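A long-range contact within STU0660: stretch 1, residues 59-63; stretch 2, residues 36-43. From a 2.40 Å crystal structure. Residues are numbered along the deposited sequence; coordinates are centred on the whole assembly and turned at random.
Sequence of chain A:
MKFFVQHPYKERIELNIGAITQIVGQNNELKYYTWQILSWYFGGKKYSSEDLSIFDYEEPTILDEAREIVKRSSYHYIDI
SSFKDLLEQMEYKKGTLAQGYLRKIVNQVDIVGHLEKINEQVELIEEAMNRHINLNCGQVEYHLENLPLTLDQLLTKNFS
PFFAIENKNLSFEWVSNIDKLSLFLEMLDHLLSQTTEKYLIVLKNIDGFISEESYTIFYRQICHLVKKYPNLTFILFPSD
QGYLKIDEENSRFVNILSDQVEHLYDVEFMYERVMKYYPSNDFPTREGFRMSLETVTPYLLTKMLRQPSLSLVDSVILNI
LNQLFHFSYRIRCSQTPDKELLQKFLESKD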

ATOM      1  N   GLU A  59       3.972   9.548  28.619  1.00 46.24           N
ATOM      2  CA  GLU A  59       2.573   9.717  28.246  1.00 45.31           C
ATOM      3  C   GLU A  59       1.817  10.518  29.298  1.00 44.27           C
ATOM      4  O   GLU A  59       1.997  10.303  30.491  1.00 44.65           O
ATOM      5  CB  GLU A  59       1.901   8.360  28.061  1.00 45.69           C
ATOM      6  CG  GLU A  59       2.739   7.367  27.282  1.00 49.13           C
ATOM      7  CD  GLU A  59       1.931   6.191  26.778  1.00 51.01           C
ATOM      8  OE1 GLU A  59       1.044   5.710  27.516  1.00 51.90           O
ATOM      9  OE2 GLU A  59       2.195   5.741  25.641  1.00 52.47           O
ATOM     10  N   PRO A  60       0.962  11.465  28.864  1.00 43.35           N
ATOM     11  CA  PRO A  60       0.176  12.300  29.782  1.00 41.92           C
ATOM     12  C   PRO A  60      -0.896  11.506  30.539  1.00 41.87           C
ATOM     13  O   PRO A  60      -1.465  10.546  30.017  1.00 41.79           O
ATOM     14  CB  PRO A  60      -0.418  13.358  28.857  1.00 41.61           C
ATOM     15  CG  PRO A  60      -0.604  12.602  27.578  1.00 40.21           C
ATOM     16  CD  PRO A  60       0.700  11.843  27.463  1.00 40.92           C
ATOM     17  N   THR A  61      -1.184  11.927  31.764  1.00 40.34           N
ATOM     18  CA  THR A  61      -2.152  11.235  32.595  1.00 39.02           C
ATOM     19  C   THR A  61      -3.305  12.099  33.104  1.00 37.98           C
ATOM     20  O   THR A  61      -3.209  13.328  33.138  1.00 36.65           O
ATOM     21  CB  THR A  61      -1.403  10.598  33.794  1.00 40.83           C
ATOM     22  OG1 THR A  61      -1.203   9.204  33.537  1.00 43.07           O
ATOM     23  CG2 THR A  61      -2.151  10.788  35.087  1.00 38.32           C
ATOM     24  N   ILE A  62      -4.400  11.443  33.484  1.00 36.92           N
ATOM     25  CA  ILE A  62      -5.570  12.122  34.047  1.00 35.84           C
ATOM     26  C   ILE A  62      -5.936  11.390  35.338  1.00 36.05           C
ATOM     27  O   ILE A  62      -6.261  10.198  35.311  1.00 36.66           O
ATOM     28  CB  ILE A  62      -6.793  12.080  33.098  1.00 35.65           C
ATOM     29  CG1 ILE A  62      -6.478  12.825  31.799  1.00 35.83           C
ATOM     30  CG2 ILE A  62      -8.000  12.693  33.788  1.00 33.90           C
ATOM     31  CD1 ILE A  62      -7.691  13.066  30.915  1.00 35.98           C
ATOM     32  N   LEU A  63      -5.885  12.099  36.465  1.00 35.27           N
ATOM     33  CA  LEU A  63      -6.183  11.496  37.764  1.00 35.04           C
ATOM     34  C   LEU A  63      -7.562  11.850  38.292  1.00 37.00           C
ATOM     35  O   LEU A  63      -8.135  12.873  37.913  1.00 37.74           O
ATOM     36  CB  LEU A  63      -5.140  11.933  38.795  1.00 31.52           C
ATOM     37  CG  LEU A  63      -3.681  11.798  38.349  1.00 33.04           C
ATOM     38  CD1 LEU A  63      -2.766  12.378  39.420  1.00 31.97           C
ATOM     39  CD2 LEU A  63      -3.354  10.331  38.070  1.00 30.59           C
TER
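Stretch 2 36-43: QILSWYFG

The centre of this contact is a single side chain, Ile62, laid against one side of a helix. Residues 36-43 are helical, continuing a helix that begins earlier in the chain, while stretch 1 is extended: a loop through Glu59, Pro60 and Thr61 that passes into a strand at Ile62 and Leu63. The extended segment runs across the helix rather than along it. In such a backbone successive side chains point to alternate sides, and here Pro60 and Ile62 direct their CA-to-CB bonds toward the helix while Thr61 between them points away. The helix answers with residues about one turn apart, Ile37 and Tyr41, whose CB atoms face the extended segment. The nearest CA atoms across the contact are those of Thr61 and Tyr41, 7.7 Å apart, a spacing that leaves room for side chains to pack between them.

Ile62 is buried, and more of its surface is covered by the helix than that of any other residue in stretch 1. Its side chain, with chi1 m and chi2 t, extends its CD1 methyl into a pocket lined by four helical residues. Ile62 CD1 lies 3.4 Å from Tyr41 CD2, 4.0 Å from Phe42 CE2, 4.2 Å from Leu38 CD2 and 4.5 Å from Ile37 CG2. The ethyl arm of isoleucine suits this place, because its terminal methyl reaches several apolar groups at once; Ile37, Leu38 and Phe42 suit theirs by giving that methyl hydrocarbon neighbours. Leu38 points its CA-to-CB bond away and Phe42 sideways, yet the ends of both side chains come nearer and help to enclose the methyl.

Tyr41 supplies the broadest surface on the helical side. With chi1 t, it sets its ring so that Ile62 lies over one face: CG1 is 3.6 Å from the ring centroid and only 10° off the ring normal, a CH-pi contact in which an aliphatic group rests on the aromatic electron cloud. A flat ring accommodates the branched isoleucine well, allowing close approach.

One step outward, Pro60 adds a smaller apolar contact, its CB 4.5 Å from Ile37 CD1. Proline is apt in a buried loop position, since its compact ring offers hydrocarbon surface and its backbone nitrogen carries no hydrogen in need of a partner. Its carbonyl behaves differently: Pro60 O lies near the plane of the Tyr41 ring, at its edge, 3.3 Å from CE1, where the slightly positive ring hydrogens make an oxygen a favourable neighbour. Thr61 follows with its backbone, CA standing 3.8 Å from Tyr41 CE1; partly exposed and pointing away, it can hold a polar side chain.

The polar edge is reached at the phenol oxygen. Ile62 N donates a weak hydrogen bond to Tyr41 OH, 3.4 Å long with an N-H...acceptor angle of 151°; the hydroxyl is also hydrogen-bonded elsewhere in the structure. Tyrosine thus serves both parts of the contact, its ring packing against the isoleucine side chain while its hydroxyl meets the same residue's backbone.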

ATOM      1  N   GLN A  36      -7.671  19.228  23.899  1.00 29.36           N
ATOM      2  CA  GLN A  36      -6.723  18.411  23.143  1.00 30.84           C
ATOM      3  C   GLN A  36      -6.288  17.169  23.916  1.00 29.51           C
ATOM      4  O   GLN A  36      -6.181  16.084  23.356  1.00 28.72           O
ATOM      5  CB  GLN A  36      -5.495  19.254  22.768  1.00 32.95           C
ATOM      6  CG  GLN A  36      -4.502  18.575  21.824  1.00 35.23           C
ATOM      7  CD  GLN A  36      -5.087  18.294  20.446  1.00 38.18           C
ATOM      8  OE1 GLN A  36      -5.629  17.210  20.198  1.00 39.63           O
ATOM      9  NE2 GLN A  36      -4.995  19.279  19.545  1.00 34.43           N
ATOM     10  N   ILE A  37      -6.024  17.340  25.203  1.00 29.41           N
ATOM     11  CA  ILE A  37      -5.610  16.228  26.044  1.00 30.22           C
ATOM     12  C   ILE A  37      -6.770  15.252  26.208  1.00 31.15           C
ATOM     13  O   ILE A  37      -6.606  14.043  26.052  1.00 33.38           O
ATOM     14  CB  ILE A  37      -5.200  16.710  27.446  1.00 30.83           C
ATOM     15  CG1 ILE A  37      -3.935  17.565  27.372  1.00 31.82           C
ATOM     16  CG2 ILE A  37      -4.987  15.515  28.344  1.00 29.89           C
ATOM     17  CD1 ILE A  37      -2.673  16.768  27.015  1.00 33.77           C
ATOM     18  N   LEU A  38      -7.941  15.783  26.543  1.00 30.29           N
ATOM     19  CA  LEU A  38      -9.124  14.958  26.731  1.00 31.34           C
ATOM     20  C   LEU A  38      -9.399  14.043  25.539  1.00 31.40           C
ATOM     21  O   LEU A  38      -9.577  12.831  25.688  1.00 29.06           O
ATOM     22  CB  LEU A  38     -10.339  15.846  26.983  1.00 31.60           C
ATOM     23  CG  LEU A  38     -10.519  16.334  28.415  1.00 31.39           C
ATOM     24  CD1 LEU A  38     -11.583  17.406  28.469  1.00 29.76           C
ATOM     25  CD2 LEU A  38     -10.902  15.160  29.286  1.00 31.19           C
ATOM     26  N   SER A  39      -9.421  14.624  24.350  1.00 32.74           N
ATOM     27  CA  SER A  39      -9.697  13.840  23.162  1.00 33.90           C
ATOM     28  C   SER A  39      -8.595  12.828  22.866  1.00 34.10           C
ATOM     29  O   SER A  39      -8.875  11.722  22.412  1.00 34.07           O
ATOM     30  CB  SER A  39      -9.907  14.767  21.962  1.00 31.99           C
ATOM     31  OG  SER A  39      -8.721  15.457  21.645  1.00 34.14           O
ATOM     32  N   TRP A  40      -7.343  13.200  23.115  1.00 33.02           N
ATOM     33  CA  TRP A  40      -6.236  12.286  22.858  1.00 33.60           C
ATOM     34  C   TRP A  40      -6.258  11.146  23.857  1.00 33.75           C
ATOM     35  O   TRP A  40      -6.133   9.984  23.491  1.00 34.66           O
ATOM     36  CB  TRP A  40      -4.903  13.026  22.953  1.00 34.82           C
ATOM     37  CG  TRP A  40      -4.484  13.694  21.674  1.00 36.83           C
ATOM     38  CD1 TRP A  40      -5.256  13.911  20.562  1.00 36.20           C
ATOM     39  CD2 TRP A  40      -3.188  14.232  21.373  1.00 36.32           C
ATOM     40  NE1 TRP A  40      -4.520  14.550  19.591  1.00 36.34           N
ATOM     41  CE2 TRP A  40      -3.248  14.759  20.060  1.00 37.40           C
ATOM     42  CE3 TRP A  40      -1.982  14.320  22.085  1.00 34.93           C
ATOM     43  CZ2 TRP A  40      -2.143  15.364  19.443  1.00 35.84           C
ATOM     44  CZ3 TRP A  40      -0.883  14.922  21.471  1.00 34.90           C
ATOM     45  CH2 TRP A  40      -0.974  15.435  20.161  1.00 35.32           C
ATOM     46  N   TYR A  41      -6.426  11.497  25.125  1.00 33.69           N
ATOM     47  CA  TYR A  41      -6.459  10.525  26.201  1.00 34.22           C
ATOM     48  C   TYR A  41      -7.567   9.496  26.015  1.00 36.27           C
ATOM     49  O   TYR A  41      -7.314   8.288  26.012  1.00 37.23           O
ATOM     50  CB  TYR A  41      -6.676  11.246  27.527  1.00 32.70           C
ATOM     51  CG  TYR A  41      -6.304  10.436  28.748  1.00 33.00           C
ATOM     52  CD1 TYR A  41      -4.964  10.200  29.069  1.00 32.58           C
ATOM     53  CD2 TYR A  41      -7.287   9.953  29.616  1.00 33.34           C
ATOM     54  CE1 TYR A  41      -4.608   9.515  30.220  1.00 32.73           C
ATOM     55  CE2 TYR A  41      -6.944   9.266  30.776  1.00 33.79           C
ATOM     56  CZ  TYR A  41      -5.600   9.054  31.073  1.00 35.43           C
ATOM     57  OH  TYR A  41      -5.242   8.412  32.240  1.00 38.19           O
ATOM     58  N   PHE A  42      -8.796   9.976  25.872  1.00 35.54           N
ATOM     59  CA  PHE A  42      -9.941   9.087  25.724  1.00 36.80           C
ATOM     60  C   PHE A  42     -10.246   8.684  24.291  1.00 37.70           C
ATOM     61  O   PHE A  42     -11.013   7.755  24.062  1.00 39.06           O
ATOM     62  CB  PHE A  42     -11.188   9.733  26.339  1.00 35.62           C
ATOM     63  CG  PHE A  42     -11.095   9.935  27.832  1.00 35.48           C
ATOM     64  CD1 PHE A  42     -10.877   8.854  28.683  1.00 33.64           C
ATOM     65  CD2 PHE A  42     -11.233  11.205  28.386  1.00 34.21           C
ATOM     66  CE1 PHE A  42     -10.798   9.033  30.060  1.00 31.81           C
ATOM     67  CE2 PHE A  42     -11.155  11.395  29.762  1.00 32.95           C
ATOM     68  CZ  PHE A  42     -10.938  10.305  30.602  1.00 32.46           C
ATOM     69  N   GLY A  43      -9.635   9.374  23.332  1.00 38.97           N
ATOM     70  CA  GLY A  43      -9.872   9.083  21.929  1.00 37.40           C
ATOM     71  C   GLY A  43      -9.013   7.999  21.305  1.00 39.58           C
ATOM     72  O   GLY A  43      -9.210   7.663  20.136  1.00 41.47           O
TER